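Local coordinates for RavO (Legionella pneumophila subsp. pneumophila, PDB 6DM4), which carries an SH2 domain, the part described here, that binds tyrosine-phosphorylated peptide such as that of human Shc1, at residues H17-I22 against K29-K34; A60-Q63 against I68-I71; E80-N85 against V91-I96. All coordinates share one frame; numbering follows the deposited sequence. Where two conformers were deposited one is given.

Interaction 1 of 3, residues H17-I22 against K29-K34; sequences HYKENI and KQYFSK. With SO4 (sulfate ion), chain I; SO4 (sulfate ion), chain H.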
ATOM      1  N   HIS A  17       3.591 -10.559  -2.461  1.00 30.66           N
ATOM      2  CA  HIS A  17       4.827 -10.347  -3.203  1.00 31.14           C
ATOM      3  C   HIS A  17       5.499  -9.027  -2.856  1.00 30.22           C
ATOM      4  O   HIS A  17       6.699  -8.879  -3.116  1.00 30.95           O
ATOM      5  CB  HIS A  17       4.572 -10.395  -4.711  1.00 34.09           C
ATOM      6  CG  HIS A  17       4.214 -11.754  -5.226  1.00 37.19           C
ATOM      7  ND1 HIS A  17       2.913 -12.201  -5.298  1.00 40.09           N
ATOM      8  CD2 HIS A  17       4.985 -12.761  -5.700  1.00 38.39           C
ATOM      9  CE1 HIS A  17       2.897 -13.425  -5.794  1.00 41.60           C
ATOM     10  NE2 HIS A  17       4.142 -13.788  -6.047  1.00 40.43           N
ATOM     11  N   TYR A  18       4.771  -8.071  -2.282  1.00 28.13           N
ATOM     12  CA  TYR A  18       5.367  -6.783  -1.951  1.00 28.73           C
ATOM     13  C   TYR A  18       6.182  -6.883  -0.665  1.00 30.98           C
ATOM     14  O   TYR A  18       5.664  -7.296   0.375  1.00 29.08           O
ATOM     15  CB  TYR A  18       4.302  -5.698  -1.805  1.00 30.18           C
ATOM     16  CG  TYR A  18       4.923  -4.332  -1.662  1.00 29.59           C
ATOM     17  CD1 TYR A  18       5.466  -3.683  -2.765  1.00 31.29           C
ATOM     18  CD2 TYR A  18       5.015  -3.712  -0.423  1.00 27.72           C
ATOM     19  CE1 TYR A  18       6.060  -2.442  -2.643  1.00 30.72           C
ATOM     20  CE2 TYR A  18       5.607  -2.472  -0.292  1.00 29.69           C
ATOM     21  CZ  TYR A  18       6.131  -1.844  -1.406  1.00 30.31           C
ATOM     22  OH  TYR A  18       6.723  -0.608  -1.289  1.00 32.52           O
ATOM     23  N   LYS A  19       7.446  -6.466  -0.736  1.00 29.79           N
ATOM     24  CA  LYS A  19       8.397  -6.562   0.373  1.00 30.88           C
ATOM     25  C   LYS A  19       8.752  -5.155   0.841  1.00 31.49           C
ATOM     26  O   LYS A  19       9.647  -4.518   0.278  1.00 32.68           O
ATOM     27  CB  LYS A  19       9.645  -7.325  -0.062  1.00 28.86           C
ATOM     28  CG  LYS A  19       9.357  -8.679  -0.675  1.00 28.53           C
ATOM     29  CD  LYS A  19       8.706  -9.599   0.344  1.00 31.60           C
ATOM     30  CE  LYS A  19       8.325 -10.927  -0.282  1.00 34.27           C
ATOM     31  NZ  LYS A  19       7.804 -11.881   0.734  1.00 37.50           N
ATOM     32  N   GLU A  20       8.065  -4.677   1.888  1.00 29.14           N
ATOM     33  CA  GLU A  20       8.271  -3.305   2.339  1.00 31.47           C
ATOM     34  C   GLU A  20       9.632  -3.088   2.989  1.00 34.07           C
ATOM     35  O   GLU A  20      10.084  -1.942   3.073  1.00 37.04           O
ATOM     36  CB  GLU A  20       7.167  -2.886   3.316  1.00 34.19           C
ATOM     37  CG  GLU A  20       7.142  -3.657   4.622  1.00 39.25           C
ATOM     38  CD  GLU A  20       6.216  -4.857   4.574  1.00 42.65           C
ATOM     39  OE1 GLU A  20       6.025  -5.418   3.473  1.00 42.35           O
ATOM     40  OE2 GLU A  20       5.671  -5.228   5.635  1.00 44.75           O
ATOM     41  N   ASN A  21      10.295  -4.143   3.454  1.00 32.93           N
ATOM     42  CA  ASN A  21      11.568  -3.989   4.142  1.00 38.14           C
ATOM     43  C   ASN A  21      12.766  -4.249   3.237  1.00 38.93           C
ATOM     44  O   ASN A  21      13.896  -4.338   3.733  1.00 38.82           O
ATOM     45  CB  ASN A  21      11.620  -4.905   5.366  1.00 41.89           C
ATOM     46  CG  ASN A  21      10.574  -4.542   6.409  1.00 46.69           C
ATOM     47  OD1 ASN A  21       9.829  -5.403   6.884  1.00 48.99           O
ATOM     48  ND2 ASN A  21      10.516  -3.263   6.773  1.00 47.17           N
ATOM     49  N   ILE A  22      12.552  -4.358   1.928  1.00 36.67           N
ATOM     50  CA  ILE A  22      13.624  -4.595   0.968  1.00 37.06           C
ATOM     51  C   ILE A  22      13.766  -3.336   0.128  1.00 40.46           C
ATOM     52  O   ILE A  22      12.915  -3.042  -0.721  1.00 41.31           O
ATOM     53  CB  ILE A  22      13.350  -5.823   0.092  1.00 34.82           C
ATOM     54  CG1 ILE A  22      13.282  -7.084   0.953  1.00 34.52           C
ATOM     55  CG2 ILE A  22      14.433  -5.975  -0.964  1.00 36.59           C
ATOM     56  CD1 ILE A  22      13.115  -8.350   0.150  1.00 33.77           C
ATOM     57  N   LYS A  29      19.655  -8.806  -3.190  1.00 29.24           N
ATOM     58  CA  LYS A  29      20.538  -9.959  -3.335  1.00 31.08           C
ATOM     59  C   LYS A  29      20.443 -10.885  -2.132  1.00 31.40           C
ATOM     60  O   LYS A  29      20.390 -12.112  -2.284  1.00 30.60           O
ATOM     61  CB  LYS A  29      21.989  -9.508  -3.519  1.00 33.19           C
ATOM     62  CG  LYS A  29      22.250  -8.672  -4.753  1.00 35.04           C
ATOM     63  CD  LYS A  29      23.727  -8.318  -4.828  1.00 39.34           C
ATOM     64  CE  LYS A  29      24.019  -7.275  -5.889  1.00 43.21           C
ATOM     65  NZ  LYS A  29      25.445  -6.833  -5.820  1.00 47.62           N
ATOM     66  N   GLN A  30      20.436 -10.317  -0.927  1.00 30.76           N
ATOM     67  CA  GLN A  30      20.322 -11.135   0.275  1.00 32.07           C
ATOM     68  C   GLN A  30      19.004 -11.900   0.299  1.00 30.46           C
ATOM     69  O   GLN A  30      18.963 -13.062   0.717  1.00 32.53           O
ATOM     70  CB  GLN A  30      20.464 -10.256   1.518  1.00 35.91           C
ATOM     71  CG  GLN A  30      20.450 -11.030   2.834  1.00 38.51           C
ATOM     72  CD  GLN A  30      21.597 -12.017   2.971  1.00 41.06           C
ATOM     73  OE1 GLN A  30      22.718 -11.763   2.523  1.00 39.95           O
ATOM     74  NE2 GLN A  30      21.319 -13.152   3.598  1.00 43.47           N
ATOM     75  N   TYR A  31      17.917 -11.272  -0.160  1.00 28.45           N
ATOM     76  CA  TYR A  31      16.622 -11.946  -0.153  1.00 30.78           C
ATOM     77  C   TYR A  31      16.648 -13.202  -1.020  1.00 29.13           C
ATOM     78  O   TYR A  31      16.258 -14.288  -0.576  1.00 29.14           O
ATOM     79  CB  TYR A  31      15.519 -10.992  -0.624  1.00 27.85           C
ATOM     80  CG  TYR A  31      14.184 -11.692  -0.696  1.00 30.56           C
ATOM     81  CD1 TYR A  31      13.439 -11.921   0.455  1.00 33.53           C
ATOM     82  CD2 TYR A  31      13.691 -12.172  -1.900  1.00 28.15           C
ATOM     83  CE1 TYR A  31      12.231 -12.586   0.403  1.00 33.57           C
ATOM     84  CE2 TYR A  31      12.493 -12.842  -1.956  1.00 30.18           C
ATOM     85  CZ  TYR A  31      11.767 -13.044  -0.805  1.00 33.27           C
ATOM     86  OH  TYR A  31      10.568 -13.713  -0.860  1.00 35.51           O
ATOM     87  N   PHE A  32      17.115 -13.077  -2.261  1.00 28.16           N
ATOM     88  CA  PHE A  32      17.103 -14.210  -3.177  1.00 28.54           C
ATOM     89  C   PHE A  32      18.183 -15.233  -2.878  1.00 33.80           C
ATOM     90  O   PHE A  32      18.202 -16.287  -3.524  1.00 36.84           O
ATOM     91  CB  PHE A  32      17.219 -13.694  -4.608  1.00 28.87           C
ATOM     92  CG  PHE A  32      15.929 -13.135  -5.129  1.00 28.03           C
ATOM     93  CD1 PHE A  32      15.816 -11.794  -5.456  1.00 29.60           C
ATOM     94  CD2 PHE A  32      14.822 -13.955  -5.283  1.00 29.57           C
ATOM     95  CE1 PHE A  32      14.604 -11.273  -5.933  1.00 30.09           C
ATOM     96  CE2 PHE A  32      13.606 -13.441  -5.770  1.00 30.06           C
ATOM     97  CZ  PHE A  32      13.506 -12.100  -6.086  1.00 30.51           C
ATOM     98  N   SER A  33      19.067 -14.960  -1.918  1.00 33.55           N
ATOM     99  CA  SER A  33      20.036 -15.968  -1.508  1.00 37.93           C
ATOM    100  C   SER A  33      19.345 -17.183  -0.905  1.00 40.95           C
ATOM    101  O   SER A  33      19.823 -18.311  -1.067  1.00 43.77           O
ATOM    102  CB  SER A  33      21.022 -15.363  -0.510  1.00 40.89           C
ATOM    103  OG  SER A  33      21.892 -16.349   0.005  1.00 50.48           O
ATOM    104  N   LYS A  34      18.222 -16.977  -0.217  1.00 39.12           N
ATOM    105  CA  LYS A  34      17.480 -18.043   0.447  0.50 42.01           C
ATOM    106  C   LYS A  34      16.089 -18.273  -0.122  1.00 40.19           C
ATOM    107  O   LYS A  34      15.577 -19.392  -0.043  1.00 43.38           O
ATOM    108  CB  LYS A  34      17.337 -17.743   1.949  0.50 44.71           C
ATOM    109  CG  LYS A  34      18.635 -17.389   2.660  0.50 47.92           C
ATOM    110  CD  LYS A  34      19.496 -18.615   2.882  0.50 50.94           C
ATOM    111  CE  LYS A  34      20.809 -18.248   3.556  0.50 54.08           C
ATOM    112  NZ  LYS A  34      21.811 -19.337   3.426  0.50 55.51           N
TER
HETATM  113  S   SO4 I1002       9.553 -15.092   2.289  1.00102.95           S
HETATM  114  O1  SO4 I1002      10.310 -14.057   2.986  1.00103.06           O
HETATM  115  O2  SO4 I1002       9.825 -16.389   2.901  1.00103.04           O
HETATM  116  O3  SO4 I1002       9.953 -15.129   0.886  1.00103.26           O
HETATM  117  O4  SO4 I1002       8.124 -14.798   2.380  1.00102.83           O
HETATM  118  S   SO4 H1001       5.838 -17.022  -5.584  1.00 68.61           S
HETATM  119  O1  SO4 H1001       5.879 -17.136  -4.126  1.00 68.10           O
HETATM  120  O2  SO4 H1001       6.734 -18.011  -6.178  1.00 68.87           O
HETATM  121  O3  SO4 H1001       6.261 -15.681  -5.978  1.00 67.71           O
HETATM  122  O4  SO4 H1001       4.480 -17.271  -6.058  1.00 68.91           O
HETATM  123  O   HOH W   1       7.423 -14.173  -1.024  1.00 52.21           O
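Y31 reaches out from helix 25-34 to meet two side chains of the loop ahead of that helix, I22 at the base of its ring and K19 at its hydroxyl end. The apolar part is small: I22 CD1 lies 3.6 Å from Y31 CD1 and about as close to CG and CB, so a single methyl packs where the ring joins CB. The ring is sent across to the loop because Y31 CG lies opposite its own backbone N (chi1 177°), and the isoleucine meets it at about a right angle.

K19 likewise runs across the tyrosine, its chain bent at chi2 (-63°) and extended beyond. K19 CE approaches Y31 OH to 3.6 Å, coming at the ring obliquely. The two polar ends are joined through water: K19 NZ donates to a molecule 2.9 Å away, and this water gives a hydrogen to Y31 OH at 3.2 Å.

Two sulfates, probably from the crystallisation liquor, lie along this surface. The sulfate of chain I, near the ring edge of Y31, has an oxygen so close to the hydroxyl that the distance is doubtful; K19 NZ is 3.4 Å from O4 of the sulfate of chain I. The other is met at the edge of the imidazole by H17 NE2, weakly bonded to O3 of the sulfate of chain H at 2.8 Å, while D15 takes H17 ND1.

A type I turn from K19 to I22 shapes the loop, which also pairs by backbone bonds of H17 and K19 with L41. K19 and Y31 both pack on I40, so the contact lies beside strand 40-43, an outer strand of the SH2 sheet, with I22 settled against E27 and V28 of helix 25-34.

Interaction 2 of 3, residues A60-Q63 against I68-I71; sequences ASFQ and IHSI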
ATOM      1  N   ALA A  60       9.881  -4.496  -9.680  1.00 28.06           N
ATOM      2  CA  ALA A  60       9.875  -5.940  -9.517  1.00 29.06           C
ATOM      3  C   ALA A  60      11.305  -6.459  -9.594  1.00 29.71           C
ATOM      4  O   ALA A  60      12.153  -5.876 -10.269  1.00 31.48           O
ATOM      5  CB  ALA A  60       9.022  -6.608 -10.593  1.00 29.18           C
ATOM      6  N   SER A  61      11.571  -7.556  -8.891  1.00 29.73           N
ATOM      7  CA  SER A  61      12.864  -8.220  -8.959  1.00 31.80           C
ATOM      8  C   SER A  61      12.644  -9.721  -9.019  1.00 31.87           C
ATOM      9  O   SER A  61      11.711 -10.242  -8.401  1.00 29.39           O
ATOM     10  CB  SER A  61      13.756  -7.867  -7.758  1.00 34.62           C
ATOM     11  OG  SER A  61      14.153  -6.507  -7.806  1.00 35.29           O
ATOM     12  N   PHE A  62      13.490 -10.412  -9.779  1.00 33.57           N
ATOM     13  CA  PHE A  62      13.466 -11.865  -9.813  1.00 33.39           C
ATOM     14  C   PHE A  62      14.876 -12.356 -10.101  1.00 36.85           C
ATOM     15  O   PHE A  62      15.772 -11.578 -10.433  1.00 38.01           O
ATOM     16  CB  PHE A  62      12.468 -12.404 -10.845  1.00 34.30           C
ATOM     17  CG  PHE A  62      12.680 -11.878 -12.235  1.00 36.76           C
ATOM     18  CD1 PHE A  62      13.573 -12.494 -13.096  1.00 39.60           C
ATOM     19  CD2 PHE A  62      11.978 -10.769 -12.685  1.00 36.29           C
ATOM     20  CE1 PHE A  62      13.771 -12.016 -14.379  1.00 43.34           C
ATOM     21  CE2 PHE A  62      12.175 -10.287 -13.966  1.00 39.50           C
ATOM     22  CZ  PHE A  62      13.071 -10.910 -14.811  1.00 41.28           C
ATOM     23  N   GLN A  63      15.067 -13.663  -9.963  1.00 37.59           N
ATOM     24  CA  GLN A  63      16.380 -14.272 -10.122  1.00 40.30           C
ATOM     25  C   GLN A  63      16.341 -15.314 -11.228  1.00 44.38           C
ATOM     26  O   GLN A  63      15.423 -16.139 -11.278  1.00 44.27           O
ATOM     27  CB  GLN A  63      16.849 -14.911  -8.812  1.00 41.08           C
ATOM     28  CG  GLN A  63      18.278 -15.431  -8.863  1.00 47.57           C
ATOM     29  CD  GLN A  63      18.775 -15.893  -7.509  1.00 50.73           C
ATOM     30  OE1 GLN A  63      19.871 -15.535  -7.085  1.00 55.78           O
ATOM     31  NE2 GLN A  63      17.972 -16.700  -6.826  1.00 50.77           N
ATOM     32  N   ILE A  68      20.205 -11.428 -10.619  1.00 44.83           N
ATOM     33  CA  ILE A  68      18.939 -10.772 -10.329  1.00 41.25           C
ATOM     34  C   ILE A  68      18.634  -9.785 -11.440  1.00 42.64           C
ATOM     35  O   ILE A  68      19.528  -9.085 -11.937  1.00 40.76           O
ATOM     36  CB  ILE A  68      18.985 -10.089  -8.952  1.00 39.20           C
ATOM     37  CG1 ILE A  68      19.047 -11.152  -7.859  1.00 38.15           C
ATOM     38  CG2 ILE A  68      17.775  -9.197  -8.736  1.00 36.62           C
ATOM     39  CD1 ILE A  68      19.947 -10.785  -6.737  1.00 42.18           C
ATOM     40  N   HIS A  69      17.373  -9.766 -11.857  1.00 36.16           N
ATOM     41  CA  HIS A  69      16.853  -8.817 -12.829  1.00 39.04           C
ATOM     42  C   HIS A  69      15.719  -8.026 -12.195  1.00 35.62           C
ATOM     43  O   HIS A  69      14.994  -8.528 -11.329  1.00 35.45           O
ATOM     44  CB  HIS A  69      16.356  -9.530 -14.093  1.00 40.78           C
ATOM     45  CG  HIS A  69      17.392 -10.395 -14.740  1.00 43.12           C
ATOM     46  ND1 HIS A  69      18.134  -9.981 -15.823  1.00 46.99           N
ATOM     47  CD2 HIS A  69      17.819 -11.645 -14.446  1.00 43.93           C
ATOM     48  CE1 HIS A  69      18.972 -10.941 -16.175  1.00 49.46           C
ATOM     49  NE2 HIS A  69      18.800 -11.962 -15.354  1.00 48.00           N
ATOM     50  N   SER A  70      15.568  -6.779 -12.628  1.00 34.21           N
ATOM     51  CA  SER A  70      14.523  -5.921 -12.101  1.00 33.18           C
ATOM     52  C   SER A  70      13.773  -5.247 -13.243  1.00 34.66           C
ATOM     53  O   SER A  70      14.280  -5.116 -14.358  1.00 38.78           O
ATOM     54  CB  SER A  70      15.098  -4.873 -11.134  1.00 35.97           C
ATOM     55  OG  SER A  70      15.506  -5.472  -9.914  1.00 35.74           O
ATOM     56  N   ILE A  71      12.534  -4.859 -12.955  1.00 33.11           N
ATOM     57  CA  ILE A  71      11.686  -4.104 -13.873  1.00 36.07           C
ATOM     58  C   ILE A  71      11.089  -2.952 -13.083  1.00 35.44           C
ATOM     59  O   ILE A  71      10.605  -3.153 -11.965  1.00 32.94           O
ATOM     60  CB  ILE A  71      10.562  -4.971 -14.472  1.00 38.60           C
ATOM     61  CG1 ILE A  71      11.112  -6.255 -15.084  1.00 41.75           C
ATOM     62  CG2 ILE A  71       9.764  -4.178 -15.511  1.00 39.82           C
ATOM     63  CD1 ILE A  71      10.028  -7.268 -15.388  1.00 43.24           C
TER
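F62 and H69 owe their meeting to two different first torsions: F62 CG is wedged between its backbone N and carbonyl carbon (chi1 55°), which lays the phenyl ring across toward the partner strand, while H69 CG stands opposite its carbonyl carbon (chi1 -56°). The strands belong to the central hairpin of the SH2 sheet, an antiparallel pair made by 55-64 and 67-76. H69 CB comes over one face of the phenyl ring, a CH-pi contact 4.0 Å from the F62 ring centroid. The imidazole itself is slid off that ring, nearly parallel to it but with scarcely any overlap, and its NE2 is held by D66. At the phenyl edge, in plane, I71 CD1 touches F62 CE2 at 4.0 Å.

Backbone bonds fix the register. A60 pairs with I71 and F62 with H69, each through two N-H...O bonds, the shortest from A60 N to I71 O at 2.7 Å. The face carrying A60, F62 and H69 packs against helix 101-119 through I109, K113 and I116.

On the other face, V28, K29 and F32 of helix 25-34 cover parts of S61 and I68. Here S70 packs against the modified side chain of the bound phosphopeptide. R42, whose place in the sequence is consistent with the phosphate-binding arginine of SH2 domains, donates NE to S61 OG and NH2 to S70 OG, an arrangement consistent with the two serines holding its guanidinium group in place. The same two oxygens, S61 OG and S70 OG, share a hydrogen bond of 2.7 Å between them, across a non-hydrogen-bonded pair.

Interaction 3 of 3, residues E80-N85 against V91-I96; sequences ELFSIN and VTPIDI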
ATOM      1  N   GLU A  80      -3.107   5.034 -13.725  1.00 54.50           N
ATOM      2  CA  GLU A  80      -2.650   4.279 -14.883  1.00 50.16           C
ATOM      3  C   GLU A  80      -1.277   3.671 -14.620  1.00 47.06           C
ATOM      4  O   GLU A  80      -0.410   4.307 -14.013  1.00 46.54           O
ATOM      5  CB  GLU A  80      -2.581   5.188 -16.107  1.00 53.40           C
ATOM      6  CG  GLU A  80      -3.898   5.840 -16.472  1.00 67.81           C
ATOM      7  CD  GLU A  80      -3.854   6.445 -17.857  1.00 70.94           C
ATOM      8  OE1 GLU A  80      -4.509   5.895 -18.767  1.00 72.40           O
ATOM      9  OE2 GLU A  80      -3.151   7.462 -18.034  1.00 72.04           O
ATOM     10  N   LEU A  81      -1.082   2.441 -15.093  1.00 45.56           N
ATOM     11  CA  LEU A  81       0.155   1.694 -14.904  1.00 44.68           C
ATOM     12  C   LEU A  81       1.045   1.801 -16.137  1.00 44.07           C
ATOM     13  O   LEU A  81       0.563   1.874 -17.272  1.00 46.20           O
ATOM     14  CB  LEU A  81      -0.142   0.221 -14.604  1.00 44.00           C
ATOM     15  CG  LEU A  81       1.032  -0.697 -14.251  1.00 44.02           C
ATOM     16  CD1 LEU A  81       1.771  -0.209 -13.007  1.00 42.51           C
ATOM     17  CD2 LEU A  81       0.549  -2.130 -14.068  1.00 44.49           C
ATOM     18  N   PHE A  82       2.356   1.824 -15.899  1.00 42.96           N
ATOM     19  CA  PHE A  82       3.343   1.954 -16.962  1.00 44.14           C
ATOM     20  C   PHE A  82       4.583   1.150 -16.602  1.00 42.40           C
ATOM     21  O   PHE A  82       4.974   1.097 -15.434  1.00 40.87           O
ATOM     22  CB  PHE A  82       3.755   3.415 -17.193  1.00 46.40           C
ATOM     23  CG  PHE A  82       2.604   4.342 -17.473  1.00 48.84           C
ATOM     24  CD1 PHE A  82       1.855   4.876 -16.436  1.00 52.41           C
ATOM     25  CD2 PHE A  82       2.284   4.692 -18.771  1.00 51.85           C
ATOM     26  CE1 PHE A  82       0.796   5.732 -16.692  1.00 51.51           C
ATOM     27  CE2 PHE A  82       1.223   5.548 -19.037  1.00 58.25           C
ATOM     28  CZ  PHE A  82       0.480   6.068 -17.997  1.00 54.59           C
ATOM     29  N   SER A  83       5.196   0.533 -17.607  1.00 43.16           N
ATOM     30  CA  SER A  83       6.555   0.030 -17.478  1.00 45.03           C
ATOM     31  C   SER A  83       7.508   1.148 -17.876  1.00 47.96           C
ATOM     32  O   SER A  83       7.209   1.940 -18.775  1.00 46.85           O
ATOM     33  CB  SER A  83       6.775  -1.201 -18.359  1.00 43.14           C
ATOM     34  OG  SER A  83       6.791  -0.845 -19.728  1.00 45.72           O
ATOM     35  N   ILE A  84       8.651   1.225 -17.201  1.00 44.27           N
ATOM     36  CA  ILE A  84       9.521   2.387 -17.330  1.00 46.41           C
ATOM     37  C   ILE A  84      10.923   1.931 -17.701  1.00 51.35           C
ATOM     38  O   ILE A  84      11.531   1.127 -16.988  1.00 46.37           O
ATOM     39  CB  ILE A  84       9.532   3.233 -16.047  1.00 51.80           C
ATOM     40  CG1 ILE A  84       8.172   3.926 -15.905  1.00 52.57           C
ATOM     41  CG2 ILE A  84      10.654   4.259 -16.099  1.00 48.57           C
ATOM     42  CD1 ILE A  84       7.882   4.440 -14.536  1.00 51.07           C
ATOM     43  N   ASN A  85      11.424   2.438 -18.825  1.00 51.11           N
ATOM     44  CA  ASN A  85      12.811   2.218 -19.218  1.00 52.32           C
ATOM     45  C   ASN A  85      13.729   3.026 -18.307  1.00 52.64           C
ATOM     46  O   ASN A  85      13.704   4.258 -18.333  1.00 53.44           O
ATOM     47  CB  ASN A  85      13.001   2.626 -20.677  1.00 57.84           C
ATOM     48  CG  ASN A  85      14.343   2.208 -21.232  1.00 60.42           C
ATOM     49  OD1 ASN A  85      15.387   2.676 -20.779  1.00 60.49           O
ATOM     50  ND2 ASN A  85      14.323   1.328 -22.223  1.00 63.76           N
ATOM     51  N   VAL A  91       8.150   6.048 -20.686  1.00 61.38           N
ATOM     52  CA  VAL A  91       7.129   5.193 -20.095  1.00 55.19           C
ATOM     53  C   VAL A  91       6.393   4.448 -21.198  1.00 54.96           C
ATOM     54  O   VAL A  91       6.333   4.882 -22.352  1.00 59.36           O
ATOM     55  CB  VAL A  91       6.142   5.992 -19.218  1.00 54.13           C
ATOM     56  CG1 VAL A  91       6.884   6.702 -18.103  1.00 54.41           C
ATOM     57  CG2 VAL A  91       5.361   6.993 -20.069  1.00 59.07           C
ATOM     58  N   THR A  92       5.828   3.299 -20.828  1.00 51.43           N
ATOM     59  CA  THR A  92       5.046   2.472 -21.739  1.00 53.16           C
ATOM     60  C   THR A  92       3.790   1.979 -21.031  1.00 50.72           C
ATOM     61  O   THR A  92       3.884   1.270 -20.020  1.00 47.86           O
ATOM     62  CB  THR A  92       5.863   1.287 -22.256  1.00 54.27           C
ATOM     63  OG1 THR A  92       6.903   1.762 -23.121  1.00 57.84           O
ATOM     64  CG2 THR A  92       4.968   0.326 -23.031  1.00 55.61           C
ATOM     65  N   PRO A  93       2.607   2.317 -21.539  1.00 52.82           N
ATOM     66  CA  PRO A  93       1.375   2.013 -20.803  1.00 50.78           C
ATOM     67  C   PRO A  93       1.083   0.523 -20.751  1.00 49.81           C
ATOM     68  O   PRO A  93       1.376  -0.231 -21.682  1.00 52.27           O
ATOM     69  CB  PRO A  93       0.295   2.764 -21.594  1.00 53.94           C
ATOM     70  CG  PRO A  93       0.856   2.892 -22.972  1.00 61.01           C
ATOM     71  CD  PRO A  93       2.345   3.040 -22.795  1.00 57.02           C
ATOM     72  N   ILE A  94       0.496   0.110 -19.631  1.00 45.21           N
ATOM     73  CA  ILE A  94       0.092  -1.268 -19.384  1.00 52.70           C
ATOM     74  C   ILE A  94      -1.396  -1.261 -19.066  1.00 51.45           C
ATOM     75  O   ILE A  94      -1.822  -0.619 -18.098  1.00 50.51           O
ATOM     76  CB  ILE A  94       0.883  -1.894 -18.224  1.00 48.79           C
ATOM     77  CG1 ILE A  94       2.346  -2.113 -18.609  1.00 49.17           C
ATOM     78  CG2 ILE A  94       0.250  -3.198 -17.798  1.00 46.89           C
ATOM     79  CD1 ILE A  94       3.194  -2.644 -17.461  1.00 46.62           C
ATOM     80  N   ASP A  95      -2.184  -1.970 -19.868  1.00 53.67           N
ATOM     81  CA  ASP A  95      -3.612  -2.086 -19.598  1.00 55.38           C
ATOM     82  C   ASP A  95      -3.856  -3.192 -18.583  1.00 49.42           C
ATOM     83  O   ASP A  95      -3.243  -4.260 -18.651  1.00 47.43           O
ATOM     84  CB  ASP A  95      -4.388  -2.378 -20.882  1.00 63.98           C
ATOM     85  CG  ASP A  95      -4.059  -3.741 -21.464  1.00 70.94           C
ATOM     86  OD1 ASP A  95      -3.016  -3.869 -22.139  1.00 73.92           O
ATOM     87  OD2 ASP A  95      -4.839  -4.692 -21.238  1.00 73.29           O
ATOM     88  N   ILE A  96      -4.762  -2.937 -17.644  1.00 47.70           N
ATOM     89  CA  ILE A  96      -4.993  -3.864 -16.540  1.00 47.10           C
ATOM     90  C   ILE A  96      -5.810  -5.053 -17.030  1.00 49.52           C
ATOM     91  O   ILE A  96      -6.893  -4.888 -17.604  1.00 45.64           O
ATOM     92  CB  ILE A  96      -5.693  -3.156 -15.370  1.00 46.77           C
ATOM     93  CG1 ILE A  96      -4.834  -1.998 -14.854  1.00 44.03           C
ATOM     94  CG2 ILE A  96      -5.994  -4.142 -14.253  1.00 44.79           C
ATOM     95  CD1 ILE A  96      -3.402  -2.383 -14.570  1.00 40.82           C
TER
HETATM   96  O   HOH W   2      -3.084   1.078 -16.403  1.00 42.03           O
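L81 pushes its CD2 methyl into a hollow formed by two isoleucines of the opposing segment, 3.9 Å from I94 CG2 and 4.0 Å from I96 CD1. With CG turned opposite the backbone N (chi1 -175°), the leucine branch crosses I94 obliquely and I96 at about a right angle. I94 in turn folds its other arm back over strand 81-84: I94 CD1 lies 3.8 Å from S83 N and also touches S83 CB.

The bumps on the other face fit differently. F82 leans its ring obliquely on the proline, with F82 CD2 3.5 Å from P93 CA and CE2 against P93 CB. V91 fills the notch between F82 and I84; its CB meets F82 CB, while V91 CG1 lies alongside I84 CG1 at 3.8 Å, both side chains pointing the same way.

Together the segments form the hairpin of strands 81-84 and 91-94, the latter at an outer edge of the SH2 sheet. L81 and I94 face helix 101-119, touching L105, T104 and H108, whereas F82 meets Y55 edge-to-face. S83 and T92 exchange two backbone bonds, both 2.8 Å between S83 N and T92 O and between T92 N and S83 O. Further along, I94 N donates to L81 O, and one water bridges L81 N to I94 O.

In the fold
The three contacts follow one another along the chain and across the SH2 fold. Interactions 1 and 2 have centres 11 Å apart and touch directly: F32 packs its ring end on S61 and F62, and F32 O lies 3.3 Å from Q63 NE2. Interaction 3 lies on the far side of the chain's centre from interaction 1, about 24 Å between centres. It shares the sheet with interaction 2, strands 67-76 and 81-84 being neighbours; their centres are about 17 Å apart and their nearest atoms about 5 Å. The bound phosphopeptide reaches both interaction 2 and interaction 3: it bonds to the backbone of S70, packs on I71, and lays its backbone against N85.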